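Local coordinates for protein putative phosphatase (Clostridium difficile, PDB 3SD7) that is a putative phosphatase of the haloacid dehalogenase-like hydrolase family, probably hydrolysing phosphate esters, with a substrate that is not established, at residues D37-E45 and I208-S216; I128-P136 and R165-L176. All coordinates share one frame; numbering follows the deposited sequence.

Interaction 1: D37-E45 and I208-S216. With NA (sodium ion), chain B; GOL (glycerol), chain E.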
loop_
_atom_site.group_PDB
_atom_site.type_symbol
_atom_site.label_atom_id
_atom_site.label_comp_id
_atom_site.label_asym_id
_atom_site.label_seq_id
_atom_site.Cartn_x
_atom_site.Cartn_y
_atom_site.Cartn_z
ATOM N N ASP A 37 -0.783 0.827 1.633
ATOM C CA ASP A 37 -0.784 -0.233 2.649
ATOM C C ASP A 37 0.638 -0.602 3.031
ATOM O O ASP A 37 1.525 -0.842 2.166
ATOM C CB ASP A 37 -1.514 -1.499 2.173
ATOM C CG ASP A 37 -3.022 -1.353 2.074
ATOM O OD1 ASP A 37 -3.649 -0.352 2.532
ATOM O OD2 ASP A 37 -3.613 -2.325 1.530
ATOM N N GLY A 38 0.899 -0.656 4.328
ATOM C CA GLY A 38 2.206 -0.998 4.840
ATOM C C GLY A 38 3.263 0.063 4.743
ATOM O O GLY A 38 4.380 -0.148 5.132
ATOM N N THR A 39 2.892 1.244 4.223
ATOM C CA THR A 39 3.824 2.339 3.996
ATOM C C THR A 39 3.275 3.590 4.695
ATOM O O THR A 39 3.952 4.173 5.526
ATOM C CB THR A 39 4.018 2.578 2.522
ATOM O OG1 THR A 39 4.548 1.382 1.920
ATOM C CG2 THR A 39 5.018 3.708 2.271
ATOM N N LEU A 40 2.074 3.988 4.328
ATOM C CA LEU A 40 1.389 5.087 5.013
ATOM C C LEU A 40 0.452 4.632 6.074
ATOM O O LEU A 40 0.399 5.243 7.162
ATOM C CB LEU A 40 0.596 5.937 4.013
ATOM C CG LEU A 40 1.405 6.616 2.910
ATOM C CD1 LEU A 40 0.456 7.278 1.869
ATOM C CD2 LEU A 40 2.349 7.660 3.494
ATOM N N THR A 41 -0.329 3.609 5.765
ATOM C CA THR A 41 -1.380 3.095 6.670
ATOM C C THR A 41 -1.366 1.573 6.718
ATOM O O THR A 41 -0.913 0.909 5.790
ATOM C CB THR A 41 -2.774 3.591 6.223
ATOM O OG1 THR A 41 -2.990 3.207 4.851
ATOM C CG2 THR A 41 -2.865 5.130 6.322
ATOM N N ASP A 42 -1.850 1.030 7.826
ATOM C CA ASP A 42 -1.879 -0.421 8.040
ATOM C C ASP A 42 -3.343 -0.903 7.926
ATOM O O ASP A 42 -4.186 -0.518 8.740
ATOM C CB ASP A 42 -1.281 -0.740 9.408
ATOM C CG ASP A 42 -1.133 -2.231 9.657
ATOM O OD1 ASP A 42 -1.618 -3.019 8.834
ATOM O OD2 ASP A 42 -0.586 -2.616 10.724
ATOM N N PRO A 43 -3.639 -1.775 6.953
ATOM C CA PRO A 43 -5.000 -2.226 6.732
ATOM C C PRO A 43 -5.384 -3.475 7.513
ATOM O O PRO A 43 -6.463 -4.014 7.292
ATOM C CB PRO A 43 -4.977 -2.572 5.249
ATOM C CG PRO A 43 -3.619 -3.132 5.045
ATOM C CD PRO A 43 -2.725 -2.290 5.905
ATOM N N LYS A 44 -4.512 -3.928 8.405
ATOM C CA LYS A 44 -4.706 -5.205 9.095
ATOM C C LYS A 44 -6.110 -5.448 9.652
ATOM O O LYS A 44 -6.720 -6.485 9.403
ATOM C CB LYS A 44 -3.650 -5.361 10.187
ATOM C CG LYS A 44 -3.815 -6.609 11.028
ATOM C CD LYS A 44 -2.692 -6.779 12.011
ATOM C CE LYS A 44 -1.427 -7.305 11.310
ATOM N NZ LYS A 44 -0.288 -7.529 12.265
ATOM N N GLU A 45 -6.626 -4.482 10.393
ATOM C CA GLU A 45 -7.941 -4.660 11.049
ATOM C C GLU A 45 -9.057 -4.979 10.044
ATOM O O GLU A 45 -9.764 -5.997 10.163
ATOM C CB GLU A 45 -8.288 -3.422 11.863
ATOM C CG GLU A 45 -9.532 -3.607 12.741
ATOM C CD GLU A 45 -10.091 -2.307 13.333
ATOM O OE1 GLU A 45 -9.467 -1.231 13.185
ATOM O OE2 GLU A 45 -11.188 -2.376 13.938
ATOM N N ILE A 208 13.193 3.855 -1.487
ATOM C CA ILE A 208 13.355 3.611 -0.068
ATOM C C ILE A 208 12.483 2.383 0.243
ATOM O O ILE A 208 11.257 2.388 0.009
ATOM C CB ILE A 208 12.839 4.746 0.822
ATOM C CG1 ILE A 208 13.629 6.033 0.560
ATOM C CG2 ILE A 208 12.984 4.318 2.320
ATOM C CD1 ILE A 208 13.149 7.239 1.377
ATOM N N GLY A 209 13.119 1.320 0.715
ATOM C CA GLY A 209 12.406 0.142 1.173
ATOM C C GLY A 209 12.241 0.267 2.684
ATOM O O GLY A 209 13.243 0.406 3.430
ATOM N N VAL A 210 11.004 0.242 3.164
ATOM C CA VAL A 210 10.763 0.350 4.591
ATOM C C VAL A 210 10.567 -1.046 5.189
ATOM O O VAL A 210 10.071 -1.951 4.523
ATOM C CB VAL A 210 9.568 1.267 4.948
ATOM C CG1 VAL A 210 9.673 2.599 4.163
ATOM C CG2 VAL A 210 8.191 0.587 4.673
ATOM N N LEU A 211 10.936 -1.195 6.460
ATOM C CA LEU A 211 10.858 -2.467 7.166
ATOM C C LEU A 211 9.719 -2.538 8.182
ATOM O O LEU A 211 9.512 -3.592 8.782
ATOM C CB LEU A 211 12.189 -2.772 7.899
ATOM C CG LEU A 211 13.460 -2.769 7.045
ATOM C CD1 LEU A 211 14.684 -3.019 7.938
ATOM C CD2 LEU A 211 13.360 -3.833 5.918
ATOM N N TYR A 212 8.967 -1.438 8.364
ATOM C CA TYR A 212 7.873 -1.410 9.337
ATOM C C TYR A 212 6.530 -1.891 8.806
ATOM O O TYR A 212 5.540 -1.934 9.554
ATOM C CB TYR A 212 7.718 0.004 9.939
ATOM C CG TYR A 212 7.428 1.077 8.940
ATOM C CD1 TYR A 212 6.127 1.245 8.426
ATOM C CD2 TYR A 212 8.423 1.943 8.485
ATOM C CE1 TYR A 212 5.852 2.219 7.518
ATOM C CE2 TYR A 212 8.146 2.929 7.579
ATOM C CZ TYR A 212 6.854 3.084 7.102
ATOM O OH TYR A 212 6.585 4.069 6.186
ATOM N N GLY A 213 6.511 -2.265 7.528
ATOM C CA GLY A 213 5.331 -2.767 6.873
ATOM C C GLY A 213 5.311 -4.277 6.727
ATOM O O GLY A 213 5.652 -5.040 7.681
ATOM N N TYR A 214 4.891 -4.725 5.556
ATOM C CA TYR A 214 4.660 -6.136 5.314
ATOM C C TYR A 214 5.807 -6.877 4.621
ATOM O O TYR A 214 5.755 -8.083 4.480
ATOM C CB TYR A 214 3.305 -6.342 4.604
ATOM C CG TYR A 214 2.174 -6.078 5.565
ATOM C CD1 TYR A 214 1.595 -7.114 6.271
ATOM C CD2 TYR A 214 1.728 -4.768 5.829
ATOM C CE1 TYR A 214 0.600 -6.894 7.187
ATOM C CE2 TYR A 214 0.717 -4.549 6.776
ATOM C CZ TYR A 214 0.160 -5.620 7.421
ATOM O OH TYR A 214 -0.824 -5.454 8.369
ATOM N N GLY A 215 6.837 -6.155 4.238
ATOM C CA GLY A 215 8.020 -6.767 3.640
ATOM C C GLY A 215 9.072 -7.057 4.692
ATOM O O GLY A 215 9.400 -6.200 5.522
ATOM N N SER A 216 9.635 -8.268 4.640
ATOM C CA SER A 216 10.733 -8.623 5.506
ATOM C C SER A 216 12.054 -8.004 5.065
ATOM O O SER A 216 12.216 -7.614 3.908
ATOM C CB SER A 216 10.921 -10.135 5.467
ATOM O OG SER A 216 11.317 -10.557 4.172
HETATM NA NA NA B . 2.448 -2.005 0.533
HETATM C C1 GOL E . 2.600 -4.336 9.736
HETATM O O1 GOL E . 2.984 -2.986 9.680
HETATM C C2 GOL E . 2.826 -4.904 11.142
HETATM O O2 GOL E . 2.688 -6.308 11.072
HETATM C C3 GOL E . 1.834 -4.289 12.145
HETATM O O3 GOL E . 0.476 -4.671 11.914
HETATM O O HOH W 1 3.724 -2.265 -1.215
HETATM O O HOH W 2 2.037 -3.904 1.995
HETATM O O HOH W 3 0.626 -1.792 -0.700
#

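Interaction 2: I128-P136 and R165-L176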
loop_
_atom_site.group_PDB
_atom_site.type_symbol
_atom_site.label_atom_id
_atom_site.label_comp_id
_atom_site.label_asym_id
_atom_site.label_seq_id
_atom_site.Cartn_x
_atom_site.Cartn_y
_atom_site.Cartn_z
ATOM N N ILE A 128 6.737 17.605 -3.818
ATOM C CA ILE A 128 5.521 17.101 -4.419
ATOM C C ILE A 128 5.405 15.644 -3.956
ATOM O O ILE A 128 6.340 14.837 -4.145
ATOM C CB ILE A 128 5.610 17.150 -5.947
ATOM C CG1 ILE A 128 5.635 18.607 -6.399
ATOM C CG2 ILE A 128 4.384 16.439 -6.551
ATOM C CD1 ILE A 128 5.989 18.782 -7.862
ATOM N N LEU A 129 4.273 15.339 -3.327
ATOM C CA LEU A 129 4.018 14.021 -2.762
ATOM C C LEU A 129 2.907 13.361 -3.578
ATOM O O LEU A 129 1.863 13.980 -3.892
ATOM C CB LEU A 129 3.604 14.146 -1.309
ATOM C CG LEU A 129 4.525 14.991 -0.422
ATOM C CD1 LEU A 129 4.024 14.974 1.035
ATOM C CD2 LEU A 129 5.968 14.491 -0.503
ATOM N N LEU A 130 3.144 12.114 -3.935
ATOM C CA LEU A 130 2.193 11.351 -4.729
ATOM C C LEU A 130 1.960 9.990 -4.106
ATOM O O LEU A 130 2.837 9.449 -3.432
ATOM C CB LEU A 130 2.777 11.137 -6.124
ATOM C CG LEU A 130 3.275 12.355 -6.926
ATOM C CD1 LEU A 130 3.998 11.917 -8.233
ATOM C CD2 LEU A 130 2.140 13.313 -7.210
ATOM N N VAL A 131 0.797 9.399 -4.368
ATOM C CA VAL A 131 0.535 8.014 -3.987
ATOM C C VAL A 131 0.441 7.177 -5.248
ATOM O O VAL A 131 -0.250 7.571 -6.192
ATOM C CB VAL A 131 -0.749 7.851 -3.142
ATOM C CG1 VAL A 131 -1.123 6.371 -2.955
ATOM C CG2 VAL A 131 -0.569 8.522 -1.777
ATOM N N ALA A 132 1.191 6.075 -5.275
ATOM C CA ALA A 132 1.157 5.105 -6.362
ATOM C C ALA A 132 0.994 3.744 -5.695
ATOM O O ALA A 132 1.901 3.249 -5.035
ATOM C CB ALA A 132 2.449 5.178 -7.220
ATOM N N THR A 133 -0.175 3.148 -5.874
ATOM C CA THR A 133 -0.540 1.928 -5.179
ATOM C C THR A 133 -1.326 0.974 -6.071
ATOM O O THR A 133 -1.902 1.389 -7.089
ATOM C CB THR A 133 -1.372 2.295 -3.933
ATOM O OG1 THR A 133 -1.714 1.125 -3.178
ATOM C CG2 THR A 133 -2.671 3.060 -4.305
ATOM N N SER A 134 -1.301 -0.303 -5.689
ATOM C CA SER A 134 -2.085 -1.329 -6.349
ATOM C C SER A 134 -3.494 -1.374 -5.733
ATOM O O SER A 134 -4.390 -1.980 -6.313
ATOM C CB SER A 134 -1.399 -2.710 -6.246
ATOM O OG SER A 134 -0.167 -2.744 -6.957
ATOM N N LYS A 135 -3.677 -0.749 -4.577
ATOM C CA LYS A 135 -4.989 -0.687 -3.922
ATOM C C LYS A 135 -5.916 0.123 -4.822
ATOM O O LYS A 135 -5.433 1.018 -5.526
ATOM C CB LYS A 135 -4.862 -0.001 -2.569
ATOM C CG LYS A 135 -6.031 -0.324 -1.617
ATOM C CD LYS A 135 -5.783 0.236 -0.243
ATOM C CE LYS A 135 -6.731 -0.322 0.816
ATOM N NZ LYS A 135 -6.331 -1.616 1.466
ATOM N N PRO A 136 -7.230 -0.197 -4.857
ATOM C CA PRO A 136 -8.117 0.628 -5.691
ATOM C C PRO A 136 -8.055 2.105 -5.305
ATOM O O PRO A 136 -8.018 2.447 -4.142
ATOM C CB PRO A 136 -9.500 0.052 -5.416
ATOM C CG PRO A 136 -9.219 -1.384 -5.111
ATOM C CD PRO A 136 -7.941 -1.379 -4.334
ATOM N N ARG A 165 -5.744 -5.864 -10.994
ATOM C CA ARG A 165 -4.781 -5.232 -10.082
ATOM C C ARG A 165 -3.690 -4.587 -10.942
ATOM O O ARG A 165 -3.042 -5.259 -11.749
ATOM C CB ARG A 165 -4.181 -6.267 -9.112
ATOM C CG ARG A 165 -3.258 -5.695 -8.013
ATOM C CD ARG A 165 -2.680 -6.808 -7.101
ATOM N NE ARG A 165 -3.723 -7.548 -6.375
ATOM C CZ ARG A 165 -3.516 -8.630 -5.612
ATOM N NH1 ARG A 165 -2.296 -9.140 -5.458
ATOM N NH2 ARG A 165 -4.544 -9.216 -5.001
ATOM N N VAL A 166 -3.493 -3.281 -10.789
ATOM C CA VAL A 166 -2.502 -2.591 -11.608
ATOM C C VAL A 166 -1.095 -2.846 -11.074
ATOM O O VAL A 166 -0.884 -2.836 -9.854
ATOM C CB VAL A 166 -2.768 -1.070 -11.662
ATOM C CG1 VAL A 166 -1.796 -0.399 -12.629
ATOM C CG2 VAL A 166 -4.211 -0.805 -12.084
ATOM N N ASN A 167 -0.159 -3.103 -11.994
ATOM C CA ASN A 167 1.250 -3.281 -11.661
ATOM C C ASN A 167 1.839 -1.964 -11.171
ATOM O O ASN A 167 1.343 -0.854 -11.512
ATOM C CB ASN A 167 2.052 -3.813 -12.848
ATOM C CG ASN A 167 1.757 -5.255 -13.147
ATOM O OD1 ASN A 167 1.421 -6.032 -12.251
ATOM N ND2 ASN A 167 1.911 -5.640 -14.407
ATOM N N LYS A 168 2.913 -2.069 -10.396
ATOM C CA LYS A 168 3.502 -0.901 -9.798
ATOM C C LYS A 168 4.154 0.036 -10.819
ATOM O O LYS A 168 3.960 1.226 -10.759
ATOM C CB LYS A 168 4.523 -1.308 -8.735
ATOM C CG LYS A 168 4.491 -0.427 -7.551
ATOM C CD LYS A 168 3.275 -0.700 -6.662
ATOM C CE LYS A 168 3.383 -2.067 -5.996
ATOM N NZ LYS A 168 2.347 -2.276 -4.956
ATOM N N ASN A 169 4.927 -0.500 -11.758
ATOM C CA ASN A 169 5.580 0.375 -12.757
ATOM C C ASN A 169 4.539 1.214 -13.518
ATOM O O ASN A 169 4.774 2.379 -13.837
ATOM C CB ASN A 169 6.443 -0.411 -13.740
ATOM C CG ASN A 169 5.623 -1.191 -14.727
ATOM O OD1 ASN A 169 5.105 -2.265 -14.425
ATOM N ND2 ASN A 169 5.491 -0.646 -15.929
ATOM N N GLU A 170 3.368 0.637 -13.754
ATOM C CA GLU A 170 2.318 1.322 -14.506
ATOM C C GLU A 170 1.707 2.484 -13.755
ATOM O O GLU A 170 1.464 3.547 -14.324
ATOM C CB GLU A 170 1.226 0.337 -14.900
ATOM C CG GLU A 170 1.732 -0.779 -15.774
ATOM C CD GLU A 170 0.602 -1.580 -16.375
ATOM O OE1 GLU A 170 -0.572 -1.348 -15.984
ATOM O OE2 GLU A 170 0.890 -2.439 -17.233
ATOM N N VAL A 171 1.466 2.284 -12.462
ATOM C CA VAL A 171 0.883 3.335 -11.671
ATOM C C VAL A 171 1.936 4.434 -11.362
ATOM O O VAL A 171 1.616 5.609 -11.344
ATOM C CB VAL A 171 0.139 2.744 -10.445
ATOM C CG1 VAL A 171 1.080 2.103 -9.439
ATOM C CG2 VAL A 171 -0.686 3.772 -9.818
ATOM N N ILE A 172 3.200 4.041 -11.172
ATOM C CA ILE A 172 4.295 4.994 -10.979
ATOM C C ILE A 172 4.440 5.871 -12.218
ATOM O O ILE A 172 4.483 7.093 -12.127
ATOM C CB ILE A 172 5.650 4.282 -10.691
ATOM C CG1 ILE A 172 5.598 3.592 -9.325
ATOM C CG2 ILE A 172 6.788 5.290 -10.711
ATOM C CD1 ILE A 172 6.817 2.687 -9.022
ATOM N N GLN A 173 4.486 5.246 -13.388
ATOM C CA GLN A 173 4.603 6.009 -14.616
ATOM C C GLN A 173 3.413 6.950 -14.802
ATOM O O GLN A 173 3.585 8.097 -15.206
ATOM C CB GLN A 173 4.697 5.091 -15.825
ATOM C CG GLN A 173 4.968 5.846 -17.117
ATOM C CD GLN A 173 6.337 6.517 -17.120
ATOM O OE1 GLN A 173 6.452 7.739 -17.194
ATOM N NE2 GLN A 173 7.366 5.722 -16.979
ATOM N N TYR A 174 2.212 6.454 -14.530
ATOM C CA TYR A 174 1.001 7.268 -14.679
ATOM C C TYR A 174 1.079 8.549 -13.851
ATOM O O TYR A 174 0.811 9.630 -14.335
ATOM C CB TYR A 174 -0.270 6.457 -14.297
ATOM C CG TYR A 174 -1.535 7.307 -14.266
ATOM C CD1 TYR A 174 -2.169 7.699 -15.442
ATOM C CD2 TYR A 174 -2.073 7.733 -13.071
ATOM C CE1 TYR A 174 -3.318 8.500 -15.403
ATOM C CE2 TYR A 174 -3.212 8.531 -13.032
ATOM C CZ TYR A 174 -3.820 8.905 -14.177
ATOM O OH TYR A 174 -4.961 9.697 -14.101
ATOM N N VAL A 175 1.503 8.424 -12.595
ATOM C CA VAL A 175 1.501 9.551 -11.709
ATOM C C VAL A 175 2.631 10.540 -12.046
ATOM O O VAL A 175 2.438 11.747 -11.968
ATOM C CB VAL A 175 1.390 9.020 -10.234
ATOM C CG1 VAL A 175 2.763 8.782 -9.638
ATOM C CG2 VAL A 175 0.550 9.915 -9.425
ATOM N N LEU A 176 3.793 10.043 -12.488
ATOM C CA LEU A 176 4.851 10.933 -12.975
ATOM C C LEU A 176 4.437 11.669 -14.249
ATOM O O LEU A 176 4.800 12.841 -14.460
ATOM C CB LEU A 176 6.146 10.164 -13.260
ATOM C CG LEU A 176 6.891 9.650 -12.046
ATOM C CD1 LEU A 176 8.157 8.964 -12.566
ATOM C CD2 LEU A 176 7.222 10.789 -11.070
#

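Interaction 1: D37-E45 and I208-S216
Asp42 OD1 takes two hydrogen bonds, one from each segment. Tyr214 OH reaches it at 2.6 Å on the syn side, 24° out of the carboxylate plane, while the backbone N of Lys44 comes from above that plane, closing an Asx turn just where the helix 44-57 starts. The carboxylate lies at the edge of the Tyr214 ring with the two planes 75° apart, and Asp42 CG, anti to its own N, brings the acid up to the phenol. The beta carbon of Lys44 packs against the same hydroxyl, CB to Tyr214 OH 3.4 Å. Its chain, bent at chi3, carries NZ on to a glycerol, probably from the crystallisation liquor. The glycerol also donates from O3 to Asp42 OD2, and its C1 sits over one face of the Tyr214 ring, offset toward the rim, 3.5 Å from CE2.

Asp37 and Thr39 belong to a DxDx(T/V) pattern of the HAD type at the end of the strand 31-34, consistent with the active-site loop of this family. The sodium ion is bound there by Asp37 O, three waters and Asp192, whose other carboxylate oxygen accepts from Tyr214 N; one acid thus joins the metal site to the 208-216 segment.

Further along, Tyr212 OH donates to Thr39 O at 2.7 Å, in the carbonyl plane and on a lone pair, with a C=O...donor angle of 133°. The carbonyl meets the ring at its edge, and Val210 CG2 lies over one face. Gly38 O is buried with no hydrogen-bond donor in the model; what it does have is a CA-H...O contact from Gly213 CA at 3.3 Å, and Gly38 CA abuts the edge of the Tyr214 ring near CD2.

Interaction 2: I128-P136 and R165-L176
Leu130 and Val175 run side by side with their ends pointing opposite ways, Leu130 CD1 against Val175 CG1 at 3.7 Å. They sit toward the far end of a strand-on-helix contact in the Rossmann-like alpha/beta fold of HAD hydrolases: the strand 128-133 belongs to the six-stranded parallel sheet, and the helix 168-179 packs on one of its faces. The two short segments run nearly antiparallel, at 155°, with their axes 7.4 Å apart at closest approach.

Leu130 and Ala132 of the strand, and Ser134 two residues on, all start out toward the helical segment. Val171 and Val175 answer them from successive turns of the helix. The methyl of Ala132 is small enough for the helix to come close; its CB lies 4.0 Å from Val171 CG1 and about as far from Ile172 CG1, which comes in from beside Val171. Val171 spreads both its methyls beneath the backbone of Thr133, CG2 being 3.8 Å from Thr133 O. Beyond this contact, Ile172 and Val175 also touch Leu33 of the neighbouring strand 31-34.

At the other end the contact turns polar. Ser134 OG, anti to its carbonyl carbon (chi1 -65°), donates to Val166 O at 3.0 Å, nearly in line with the C=O bond at 176°. The same oxygen accepts from Lys168 NZ, whose chain is bent at chi2 and chi3; the lysine is modelled in two conformers, so this bond may not hold in both. The stronger partner of that ammonium is Asp35, in a salt bridge that links the serine to the first acid of what is probably the HAD-type DxDx(T/V) pattern. Asp35 OD1 is also hydrogen-bonded to Thr133 OG1. The exposed, poorly ordered Arg165 brings CG to 3.9 Å from Ser134 CB.

How the interactions relate
From the N terminus, the chain passes through strand 31-34 into 37-45, which is met by 208-216, 163 residues on, closing interaction 1. Interaction 2 is nested inside that long loop: 128-136 meets 165-176 with only 28 residues between them, a much shorter excursion through helix 137-146 and strand 155-159. Both contacts reach the same parallel sheet, interaction 2 through strand 128-133 and interaction 1 through strand 206-210, with 31-34 and 187-191 between them. They also touch directly. Asp37 OD2 and Lys135 NZ form a 2.8 Å salt bridge, Pro43 packs near the same ammonium, and Leu40 rests against Val131.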